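Long-range contacts in methylmalonate-semialdehyde dehydrogenase (Oceanimonas doudoroffii, PDB 4ZZ7), which probably catalyses the NAD-dependent, acylating oxidation of methylmalonate semialdehyde to an acyl-coenzyme A product, as a member of the aldehyde dehydrogenase family: residues A68-E79 with I108-P118; S287-D298 with L391-A402. All coordinates share one frame; numbering follows the deposited sequence.

How the contacts relate
The two contacts lie on opposite sides of the centre of one aldehyde dehydrogenase chain, their own centres 42 Å apart and their nearest atoms about 21 Å apart, so they do not touch. Contact 1 packs two helices and sits at a subunit interface, away from the annotated sites. Contact 2 pairs two parallel strands, and its Ser287 end approaches the NAD site: the side chain of Ser287 is about 7 Å from that of Glu385, about 10 Å from that of Cys283 and about 10 Å from the bound NAD. Along the sequence contact 1 is complete before contact 2 begins. One is thus chiefly helix packing, the other chiefly backbone pairing.

Contact 1: residues A68-E79 with I108-P118; sequences ARVMFRFKELLE and IENVEYACGAP
Two antiparallel helices of the aldehyde dehydrogenase fold, 64-80 and 97-115, pack here with Val111 as a knob in the hole formed by Met71, Phe74, Lys75 and Leu78; the axes of segments 68-79 and 108-115 approach to 8.4 Å at 152°. Val111 CG1, anti to the backbone N (chi1 175°), lies 3.7 Å from Met71 CE, while CG2 meets Phe74 CD2 and Leu78 CD1. The beta-branched side chain thus fills two sides of the hole at once. Leu78 and Ile108 lie alongside one another, pointing opposite ways, with Leu78 CB 4.0 Å from Ile108 CG1. Cys115 is slim enough to lie over a face of the Phe72 ring, its SG 3.9 Å from the ring centroid. Lys75 has a bent chain that rests CD on Ile108 CG2 and carries NZ to Glu112 OE1 at 2.9 Å, a salt bridge on the anti side of the carboxylate, tilted 26° out of its plane; a weak bond of 3.3 Å joins NZ to Glu79 OE2. A methionine in place of Lys75 would probably leave Glu79 without its lysine partner and Glu112 relying on Arg69 of the second subunit, which also pairs with OE1. Phe72 of that subunit makes a cation-pi contact with Lys75. Met71 and Tyr113 pack on helix 156-167, Phe74 and Leu78 on helix 182-193.

Contact 2: residues S287-D298 with L391-A402; sequences SVAVAVGDAAGD and LQVVRVATMQDA
Arg395 NH2 is held by two carboxylates, Asp298 OD1 at 2.9 Å and, more weakly, Asp294 OD2 at 3.5 Å. NH2 comes to Asp298 OD1 from above the carboxylate plane, the carboxylate and guanidinium planes being 46° apart, and NH1 adds a second, weak bond to the same oxygen. Arginine suits the place because its several N-H groups serve different acids, while NE forms a salt bridge with Asp373. Gly297 CA lies over one face of the guanidinium, where a side chain would run into NH2, so glycine fits.

Next to this charged cluster the strands 287-292 and 391-396 run parallel, joined by a ladder of six backbone bonds. Ala289 donates N to Gln392 O at 2.8 Å and accepts Val394 N on its own O; Ala291 repeats the pattern, with N 2.7 Å from Val394 O. Gly293 N ends the ladder on Val396 O, and its positive phi of 88° suits a residue without a side chain. Val288 and Val290 turn their backbone groups the other way, to strand 254-258, so strand 286-292 is bonded along both edges.

Val288, Val290, Val292, Val394 and Val396 share one face with Gln392. With chi1 at -173°, Val290 swings CG1 to the side opposite its own N, where it reaches Val396 CG2 at 3.8 Å and also meets Ala402 CB of the following helix, while Val288 CG1 lies 4.0 Å from Val394 CG2. On the other face the small Ala289 and the branched Val393 pack against Leu300 and Val301 of helix 296-308. Each strand runs on through a short turn into a helix, 286-292 into 296-308 and 390-396 into 399-408; adjacent parallel strands sandwiched by such helices are the open alpha/beta architecture of the aldehyde dehydrogenase catalytic domain.

Contact 1: residues A68-E79 with I108-P118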
loop_
_atom_site.group_PDB
_atom_site.type_symbol
_atom_site.label_atom_id
_atom_site.label_comp_id
_atom_site.label_asym_id
_atom_site.label_seq_id
_atom_site.Cartn_x
_atom_site.Cartn_y
_atom_site.Cartn_z
ATOM N N ALA A 68 -7.481 16.939 10.092
ATOM C CA ALA A 68 -7.654 17.095 8.653
ATOM C C ALA A 68 -8.746 18.093 8.315
ATOM O O ALA A 68 -8.636 18.824 7.326
ATOM C CB ALA A 68 -7.953 15.764 8.006
ATOM N N ARG A 69 -9.772 18.151 9.160
ATOM C CA ARG A 69 -10.853 19.112 8.989
ATOM C C ARG A 69 -10.334 20.569 9.060
ATOM O O ARG A 69 -10.959 21.509 8.522
ATOM C CB ARG A 69 -11.979 18.876 10.012
ATOM C CG ARG A 69 -12.756 17.575 9.844
ATOM C CD ARG A 69 -13.933 17.523 10.802
ATOM N NE ARG A 69 -13.989 16.247 11.510
ATOM C CZ ARG A 69 -14.574 15.143 11.068
ATOM N NH1 ARG A 69 -15.191 15.118 9.898
ATOM N NH2 ARG A 69 -14.530 14.046 11.812
ATOM N N VAL A 70 -9.198 20.776 9.711
ATOM C CA VAL A 70 -8.618 22.095 9.680
ATOM C C VAL A 70 -8.193 22.401 8.260
ATOM O O VAL A 70 -8.406 23.500 7.785
ATOM C CB VAL A 70 -7.434 22.253 10.643
ATOM C CG1 VAL A 70 -6.854 23.665 10.550
ATOM C CG2 VAL A 70 -7.878 21.992 12.072
ATOM N N MET A 71 -7.613 21.418 7.588
ATOM C CA MET A 71 -7.130 21.595 6.213
ATOM C C MET A 71 -8.245 21.703 5.176
ATOM O O MET A 71 -8.088 22.366 4.152
ATOM C CB MET A 71 -6.171 20.472 5.825
ATOM C CG MET A 71 -4.955 20.320 6.755
ATOM S SD MET A 71 -3.910 21.760 7.167
ATOM C CE MET A 71 -3.854 22.438 5.534
ATOM N N PHE A 72 -9.357 21.039 5.462
ATOM C CA PHE A 72 -10.596 21.167 4.688
ATOM C C PHE A 72 -11.130 22.602 4.717
ATOM O O PHE A 72 -11.526 23.132 3.697
ATOM C CB PHE A 72 -11.672 20.220 5.249
ATOM C CG PHE A 72 -11.686 18.864 4.622
ATOM C CD1 PHE A 72 -12.105 18.694 3.309
ATOM C CD2 PHE A 72 -11.331 17.751 5.350
ATOM C CE1 PHE A 72 -12.158 17.429 2.743
ATOM C CE2 PHE A 72 -11.365 16.485 4.789
ATOM C CZ PHE A 72 -11.785 16.323 3.488
ATOM N N ARG A 73 -11.158 23.195 5.905
ATOM C CA ARG A 73 -11.579 24.594 6.105
ATOM C C ARG A 73 -10.573 25.581 5.530
ATOM O O ARG A 73 -10.937 26.594 4.968
ATOM C CB ARG A 73 -11.778 24.894 7.601
ATOM C CG ARG A 73 -13.079 24.357 8.172
ATOM C CD ARG A 73 -13.167 24.592 9.671
ATOM N NE ARG A 73 -13.668 23.422 10.410
ATOM C CZ ARG A 73 -12.989 22.699 11.325
ATOM N NH1 ARG A 73 -11.720 22.984 11.667
ATOM N NH2 ARG A 73 -13.601 21.665 11.917
ATOM N N PHE A 74 -9.307 25.268 5.712
ATOM C CA PHE A 74 -8.224 25.992 5.094
ATOM C C PHE A 74 -8.331 26.010 3.552
ATOM O O PHE A 74 -8.132 27.043 2.929
ATOM C CB PHE A 74 -6.907 25.343 5.549
ATOM C CG PHE A 74 -5.680 26.143 5.236
ATOM C CD1 PHE A 74 -5.621 27.492 5.522
ATOM C CD2 PHE A 74 -4.566 25.536 4.687
ATOM C CE1 PHE A 74 -4.483 28.228 5.235
ATOM C CE2 PHE A 74 -3.417 26.251 4.400
ATOM C CZ PHE A 74 -3.376 27.606 4.671
ATOM N N LYS A 75 -8.666 24.866 2.953
ATOM C CA LYS A 75 -8.868 24.734 1.498
ATOM C C LYS A 75 -9.734 25.877 0.969
ATOM O O LYS A 75 -9.405 26.535 -0.010
ATOM C CB LYS A 75 -9.548 23.395 1.201
ATOM C CG LYS A 75 -9.105 22.721 -0.067
ATOM C CD LYS A 75 -9.948 23.142 -1.248
ATOM C CE LYS A 75 -10.988 22.108 -1.603
ATOM N NZ LYS A 75 -10.865 21.883 -3.061
ATOM N N GLU A 76 -10.822 26.112 1.687
ATOM C CA GLU A 76 -11.830 27.104 1.353
ATOM C C GLU A 76 -11.326 28.518 1.448
ATOM O O GLU A 76 -11.527 29.312 0.558
ATOM C CB GLU A 76 -13.007 26.964 2.320
ATOM C CG GLU A 76 -13.690 25.616 2.256
ATOM C CD GLU A 76 -14.226 25.375 0.876
ATOM O OE1 GLU A 76 -13.763 24.397 0.219
ATOM O OE2 GLU A 76 -15.076 26.203 0.439
ATOM N N LEU A 77 -10.693 28.831 2.556
ATOM C CA LEU A 77 -10.206 30.167 2.815
ATOM C C LEU A 77 -9.225 30.602 1.765
ATOM O O LEU A 77 -9.190 31.762 1.384
ATOM C CB LEU A 77 -9.500 30.199 4.160
ATOM C CG LEU A 77 -10.389 29.896 5.338
ATOM C CD1 LEU A 77 -9.581 29.961 6.600
ATOM C CD2 LEU A 77 -11.523 30.896 5.389
ATOM N N LEU A 78 -8.407 29.663 1.312
ATOM C CA LEU A 78 -7.381 29.976 0.358
ATOM C C LEU A 78 -8.012 30.387 -0.954
ATOM O O LEU A 78 -7.589 31.363 -1.561
ATOM C CB LEU A 78 -6.466 28.786 0.178
ATOM C CG LEU A 78 -5.559 28.464 1.363
ATOM C CD1 LEU A 78 -4.690 27.253 1.038
ATOM C CD2 LEU A 78 -4.690 29.648 1.731
ATOM N N GLU A 79 -9.056 29.661 -1.347
ATOM C CA GLU A 79 -9.817 29.918 -2.575
ATOM C C GLU A 79 -10.663 31.171 -2.440
ATOM O O GLU A 79 -10.824 31.936 -3.401
ATOM C CB GLU A 79 -10.727 28.728 -2.912
ATOM C CG GLU A 79 -10.033 27.357 -2.941
ATOM C CD GLU A 79 -10.934 26.180 -3.332
ATOM O OE1 GLU A 79 -12.176 26.328 -3.227
ATOM O OE2 GLU A 79 -10.404 25.098 -3.722
ATOM N N ILE A 108 -2.918 24.712 -2.916
ATOM C CA ILE A 108 -4.199 24.178 -2.483
ATOM C C ILE A 108 -4.231 22.696 -2.761
ATOM O O ILE A 108 -4.755 21.937 -1.958
ATOM C CB ILE A 108 -5.383 24.850 -3.208
ATOM C CG1 ILE A 108 -5.526 26.328 -2.794
ATOM C CG2 ILE A 108 -6.699 24.122 -2.910
ATOM C CD1 ILE A 108 -6.268 27.155 -3.830
ATOM N N GLU A 109 -3.661 22.279 -3.890
ATOM C CA GLU A 109 -3.558 20.855 -4.209
ATOM C C GLU A 109 -2.867 20.094 -3.094
ATOM O O GLU A 109 -3.354 19.045 -2.676
ATOM C CB GLU A 109 -2.899 20.617 -5.570
ATOM C CG GLU A 109 -3.877 20.937 -6.705
ATOM C CD GLU A 109 -3.386 20.601 -8.105
ATOM O OE1 GLU A 109 -4.187 20.768 -9.057
ATOM O OE2 GLU A 109 -2.223 20.157 -8.242
ATOM N N ASN A 110 -1.778 20.653 -2.574
ATOM C CA ASN A 110 -1.077 20.070 -1.405
ATOM C C ASN A 110 -1.931 20.016 -0.147
ATOM O O ASN A 110 -1.686 19.166 0.724
ATOM C CB ASN A 110 0.186 20.858 -1.039
ATOM C CG ASN A 110 1.300 20.736 -2.064
ATOM O OD1 ASN A 110 1.790 21.746 -2.572
ATOM N ND2 ASN A 110 1.736 19.512 -2.335
ATOM N N VAL A 111 -2.876 20.955 -0.033
ATOM C CA VAL A 111 -3.813 21.017 1.090
ATOM C C VAL A 111 -4.843 19.926 0.913
ATOM O O VAL A 111 -5.211 19.262 1.883
ATOM C CB VAL A 111 -4.486 22.412 1.185
ATOM C CG1 VAL A 111 -5.561 22.460 2.261
ATOM C CG2 VAL A 111 -3.438 23.472 1.472
ATOM N N GLU A 112 -5.298 19.745 -0.329
ATOM C CA GLU A 112 -6.263 18.710 -0.648
ATOM C C GLU A 112 -5.699 17.376 -0.249
ATOM O O GLU A 112 -6.320 16.625 0.479
ATOM C CB GLU A 112 -6.566 18.713 -2.127
ATOM C CG GLU A 112 -7.371 19.925 -2.544
ATOM C CD GLU A 112 -7.642 19.989 -4.022
ATOM O OE1 GLU A 112 -8.457 20.862 -4.406
ATOM O OE2 GLU A 112 -7.047 19.193 -4.788
ATOM N N TYR A 113 -4.483 17.104 -0.683
ATOM C CA TYR A 113 -3.837 15.855 -0.312
ATOM C C TYR A 113 -3.761 15.655 1.214
ATOM O O TYR A 113 -3.985 14.564 1.709
ATOM C CB TYR A 113 -2.461 15.729 -0.986
ATOM C CG TYR A 113 -1.842 14.338 -0.881
ATOM C CD1 TYR A 113 -2.484 13.219 -1.398
ATOM C CD2 TYR A 113 -0.617 14.148 -0.261
ATOM C CE1 TYR A 113 -1.929 11.959 -1.292
ATOM C CE2 TYR A 113 -0.054 12.890 -0.161
ATOM C CZ TYR A 113 -0.715 11.795 -0.667
ATOM O OH TYR A 113 -0.145 10.536 -0.557
ATOM N N ALA A 114 -3.497 16.713 1.958
ATOM C CA ALA A 114 -3.361 16.635 3.429
ATOM C C ALA A 114 -4.675 16.322 4.120
ATOM O O ALA A 114 -4.689 15.760 5.226
ATOM C CB ALA A 114 -2.811 17.949 3.972
ATOM N N CYS A 115 -5.777 16.695 3.458
ATOM C CA CYS A 115 -7.097 16.400 3.976
ATOM C C CYS A 115 -7.271 14.886 4.153
ATOM O O CYS A 115 -7.989 14.447 5.062
ATOM C CB CYS A 115 -8.179 17.017 3.081
ATOM S SG CYS A 115 -8.217 18.846 3.067
ATOM N N GLY A 116 -6.579 14.098 3.326
ATOM C CA GLY A 116 -6.612 12.639 3.421
ATOM C C GLY A 116 -5.697 11.983 4.458
ATOM O O GLY A 116 -5.393 10.797 4.356
ATOM N N ALA A 117 -5.311 12.722 5.498
ATOM C CA ALA A 117 -4.336 12.234 6.489
ATOM C C ALA A 117 -4.637 10.874 7.039
ATOM O O ALA A 117 -3.735 10.097 7.240
ATOM C CB ALA A 117 -4.201 13.202 7.643
ATOM N N PRO A 118 -5.911 10.588 7.320
ATOM C CA PRO A 118 -6.179 9.290 7.978
ATOM C C PRO A 118 -5.788 8.091 7.172
ATOM O O PRO A 118 -5.315 7.122 7.727
ATOM C CB PRO A 118 -7.696 9.291 8.164
ATOM C CG PRO A 118 -8.076 10.753 8.197
ATOM C CD PRO A 118 -7.113 11.454 7.281
#

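Contact 2: residues S287-D298 with L391-A402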
loop_
_atom_site.group_PDB
_atom_site.type_symbol
_atom_site.label_atom_id
_atom_site.label_comp_id
_atom_site.label_asym_id
_atom_site.label_seq_id
_atom_site.Cartn_x
_atom_site.Cartn_y
_atom_site.Cartn_z
ATOM N N SER A 287 15.573 25.457 -18.951
ATOM C CA SER A 287 16.605 26.436 -19.348
ATOM C C SER A 287 17.503 25.984 -20.501
ATOM O O SER A 287 18.216 26.798 -21.085
ATOM C CB SER A 287 17.481 26.768 -18.148
ATOM O OG SER A 287 17.721 25.610 -17.396
ATOM N N VAL A 288 17.468 24.696 -20.828
ATOM C CA VAL A 288 18.311 24.140 -21.877
ATOM C C VAL A 288 17.506 23.232 -22.809
ATOM O O VAL A 288 16.896 22.255 -22.394
ATOM C CB VAL A 288 19.496 23.351 -21.289
ATOM C CG1 VAL A 288 20.481 22.960 -22.379
ATOM C CG2 VAL A 288 20.212 24.159 -20.220
ATOM N N ALA A 289 17.518 23.564 -24.087
ATOM C CA ALA A 289 16.910 22.711 -25.091
ATOM C C ALA A 289 18.049 22.019 -25.845
ATOM O O ALA A 289 18.901 22.664 -26.456
ATOM C CB ALA A 289 16.052 23.545 -26.028
ATOM N N VAL A 290 18.109 20.705 -25.754
ATOM C CA VAL A 290 19.166 19.960 -26.430
ATOM C C VAL A 290 18.642 19.428 -27.767
ATOM O O VAL A 290 17.975 18.398 -27.811
ATOM C CB VAL A 290 19.694 18.817 -25.548
ATOM C CG1 VAL A 290 20.915 18.160 -26.176
ATOM C CG2 VAL A 290 20.056 19.349 -24.175
ATOM N N ALA A 291 18.951 20.134 -28.851
ATOM C CA ALA A 291 18.468 19.763 -30.170
ATOM C C ALA A 291 19.368 18.687 -30.763
ATOM O O ALA A 291 20.545 18.907 -30.968
ATOM C CB ALA A 291 18.423 20.973 -31.074
ATOM N N VAL A 292 18.808 17.514 -31.018
ATOM C CA VAL A 292 19.576 16.400 -31.586
ATOM C C VAL A 292 19.464 16.470 -33.119
ATOM O O VAL A 292 18.420 16.172 -33.705
ATOM C CB VAL A 292 19.225 15.003 -30.961
ATOM C CG1 VAL A 292 17.758 14.873 -30.633
ATOM C CG2 VAL A 292 19.666 13.848 -31.853
ATOM N N GLY A 293 20.568 16.874 -33.745
ATOM C CA GLY A 293 20.615 17.184 -35.172
ATOM C C GLY A 293 20.256 18.633 -35.405
ATOM O O GLY A 293 19.832 19.332 -34.473
ATOM N N ASP A 294 20.414 19.087 -36.647
ATOM C CA ASP A 294 20.031 20.451 -36.990
ATOM C C ASP A 294 19.879 20.698 -38.477
ATOM O O ASP A 294 20.826 21.200 -39.091
ATOM C CB ASP A 294 21.047 21.454 -36.391
ATOM C CG ASP A 294 22.536 21.071 -36.618
ATOM O OD1 ASP A 294 22.827 20.199 -37.445
ATOM O OD2 ASP A 294 23.420 21.671 -35.972
ATOM N N ALA A 295 18.748 20.385 -39.120
ATOM C CA ALA A 295 17.557 19.699 -38.617
ATOM C C ALA A 295 16.863 20.426 -37.471
ATOM O O ALA A 295 16.592 21.617 -37.570
ATOM C CB ALA A 295 17.868 18.231 -38.316
ATOM N N ALA A 296 16.605 19.721 -36.379
ATOM C CA ALA A 296 15.749 20.192 -35.291
ATOM C C ALA A 296 16.271 21.430 -34.562
ATOM O O ALA A 296 15.483 22.239 -34.086
ATOM C CB ALA A 296 15.553 19.060 -34.294
ATOM N N GLY A 297 17.590 21.548 -34.436
ATOM C CA GLY A 297 18.199 22.762 -33.925
ATOM C C GLY A 297 17.679 23.988 -34.649
ATOM O O GLY A 297 17.164 24.912 -34.010
ATOM N N ASP A 298 17.780 23.973 -35.984
ATOM C CA ASP A 298 17.443 25.139 -36.816
ATOM C C ASP A 298 15.969 25.436 -36.763
ATOM O O ASP A 298 15.570 26.599 -36.693
ATOM C CB ASP A 298 17.868 24.928 -38.264
ATOM C CG ASP A 298 19.358 24.799 -38.421
ATOM O OD1 ASP A 298 20.126 25.220 -37.504
ATOM O OD2 ASP A 298 19.746 24.268 -39.484
ATOM N N LEU A 391 16.458 31.069 -22.392
ATOM C CA LEU A 391 16.489 29.729 -22.952
ATOM C C LEU A 391 17.756 29.499 -23.776
ATOM O O LEU A 391 17.973 30.175 -24.765
ATOM C CB LEU A 391 15.284 29.522 -23.845
ATOM C CG LEU A 391 14.716 28.098 -23.961
ATOM C CD1 LEU A 391 13.914 27.975 -25.255
ATOM C CD2 LEU A 391 15.753 26.982 -23.876
ATOM N N GLN A 392 18.580 28.539 -23.348
ATOM C CA GLN A 392 19.801 28.100 -24.063
ATOM C C GLN A 392 19.526 26.866 -24.922
ATOM O O GLN A 392 18.788 25.975 -24.518
ATOM C CB GLN A 392 20.918 27.791 -23.059
ATOM C CG GLN A 392 21.516 29.043 -22.454
ATOM C CD GLN A 392 22.283 28.806 -21.168
ATOM O OE1 GLN A 392 21.795 28.157 -20.253
ATOM N NE2 GLN A 392 23.473 29.379 -21.076
ATOM N N VAL A 393 20.119 26.800 -26.106
ATOM C CA VAL A 393 19.937 25.619 -26.986
ATOM C C VAL A 393 21.284 25.050 -27.412
ATOM O O VAL A 393 22.083 25.738 -28.031
ATOM C CB VAL A 393 19.006 25.886 -28.192
ATOM C CG1 VAL A 393 19.102 27.322 -28.614
ATOM C CG2 VAL A 393 19.290 24.971 -29.374
ATOM N N VAL A 394 21.513 23.800 -27.024
ATOM C CA VAL A 394 22.692 23.054 -27.381
ATOM C C VAL A 394 22.320 22.155 -28.552
ATOM O O VAL A 394 21.190 21.672 -28.650
ATOM C CB VAL A 394 23.182 22.168 -26.209
ATOM C CG1 VAL A 394 24.383 21.305 -26.614
ATOM C CG2 VAL A 394 23.541 23.024 -25.002
ATOM N N ARG A 395 23.295 21.940 -29.432
ATOM C CA ARG A 395 23.155 21.047 -30.566
ATOM C C ARG A 395 24.063 19.841 -30.316
ATOM O O ARG A 395 25.167 19.993 -29.797
ATOM C CB ARG A 395 23.489 21.803 -31.860
ATOM C CG ARG A 395 22.478 22.914 -32.177
ATOM C CD ARG A 395 23.079 24.105 -32.921
ATOM N NE ARG A 395 22.085 25.150 -33.195
ATOM C CZ ARG A 395 21.188 25.115 -34.183
ATOM N NH1 ARG A 395 20.329 26.118 -34.349
ATOM N NH2 ARG A 395 21.143 24.097 -35.016
ATOM N N VAL A 396 23.556 18.649 -30.604
ATOM C CA VAL A 396 24.317 17.398 -30.504
ATOM C C VAL A 396 23.942 16.447 -31.666
ATOM O O VAL A 396 22.924 16.608 -32.356
ATOM C CB VAL A 396 24.138 16.642 -29.143
ATOM C CG1 VAL A 396 24.624 17.453 -27.954
ATOM C CG2 VAL A 396 22.695 16.232 -28.920
ATOM N N ALA A 397 24.779 15.436 -31.853
ATOM C CA ALA A 397 24.652 14.527 -32.977
ATOM C C ALA A 397 23.502 13.558 -32.744
ATOM O O ALA A 397 22.623 13.423 -33.579
ATOM C CB ALA A 397 25.959 13.771 -33.181
ATOM N N THR A 398 23.523 12.902 -31.586
ATOM C CA THR A 398 22.629 11.777 -31.297
ATOM C C THR A 398 21.965 11.872 -29.927
ATOM O O THR A 398 22.386 12.643 -29.067
ATOM C CB THR A 398 23.373 10.423 -31.416
ATOM O OG1 THR A 398 22.507 9.369 -31.018
ATOM C CG2 THR A 398 24.589 10.349 -30.528
ATOM N N MET A 399 20.923 11.067 -29.743
ATOM C CA MET A 399 20.114 11.083 -28.522
ATOM C C MET A 399 20.955 10.757 -27.288
ATOM O O MET A 399 20.855 11.415 -26.228
ATOM C CB MET A 399 18.966 10.088 -28.631
ATOM C CG MET A 399 18.040 10.111 -27.429
ATOM S SD MET A 399 16.779 8.836 -27.526
ATOM C CE MET A 399 16.173 8.830 -25.855
ATOM N N GLN A 400 21.786 9.736 -27.445
ATOM C CA GLN A 400 22.701 9.318 -26.399
ATOM C C GLN A 400 23.654 10.452 -26.000
ATOM O O GLN A 400 24.001 10.559 -24.837
ATOM C CB GLN A 400 23.476 8.054 -26.840
ATOM C CG GLN A 400 24.223 7.287 -25.752
ATOM C CD GLN A 400 23.334 6.879 -24.565
ATOM O OE1 GLN A 400 22.432 6.037 -24.692
ATOM N NE2 GLN A 400 23.578 7.481 -23.404
ATOM N N ASP A 401 24.063 11.306 -26.943
ATOM C CA ASP A 401 24.974 12.417 -26.609
ATOM C C ASP A 401 24.249 13.434 -25.757
ATOM O O ASP A 401 24.838 13.962 -24.804
ATOM C CB ASP A 401 25.533 13.113 -27.858
ATOM C CG ASP A 401 26.522 12.256 -28.624
ATOM O OD1 ASP A 401 26.995 11.247 -28.047
ATOM O OD2 ASP A 401 26.818 12.600 -29.802
ATOM N N ALA A 402 22.982 13.699 -26.113
ATOM C CA ALA A 402 22.104 14.557 -25.308
ATOM C C ALA A 402 21.931 14.016 -23.885
ATOM O O ALA A 402 22.052 14.767 -22.906
ATOM C CB ALA A 402 20.748 14.726 -25.975
#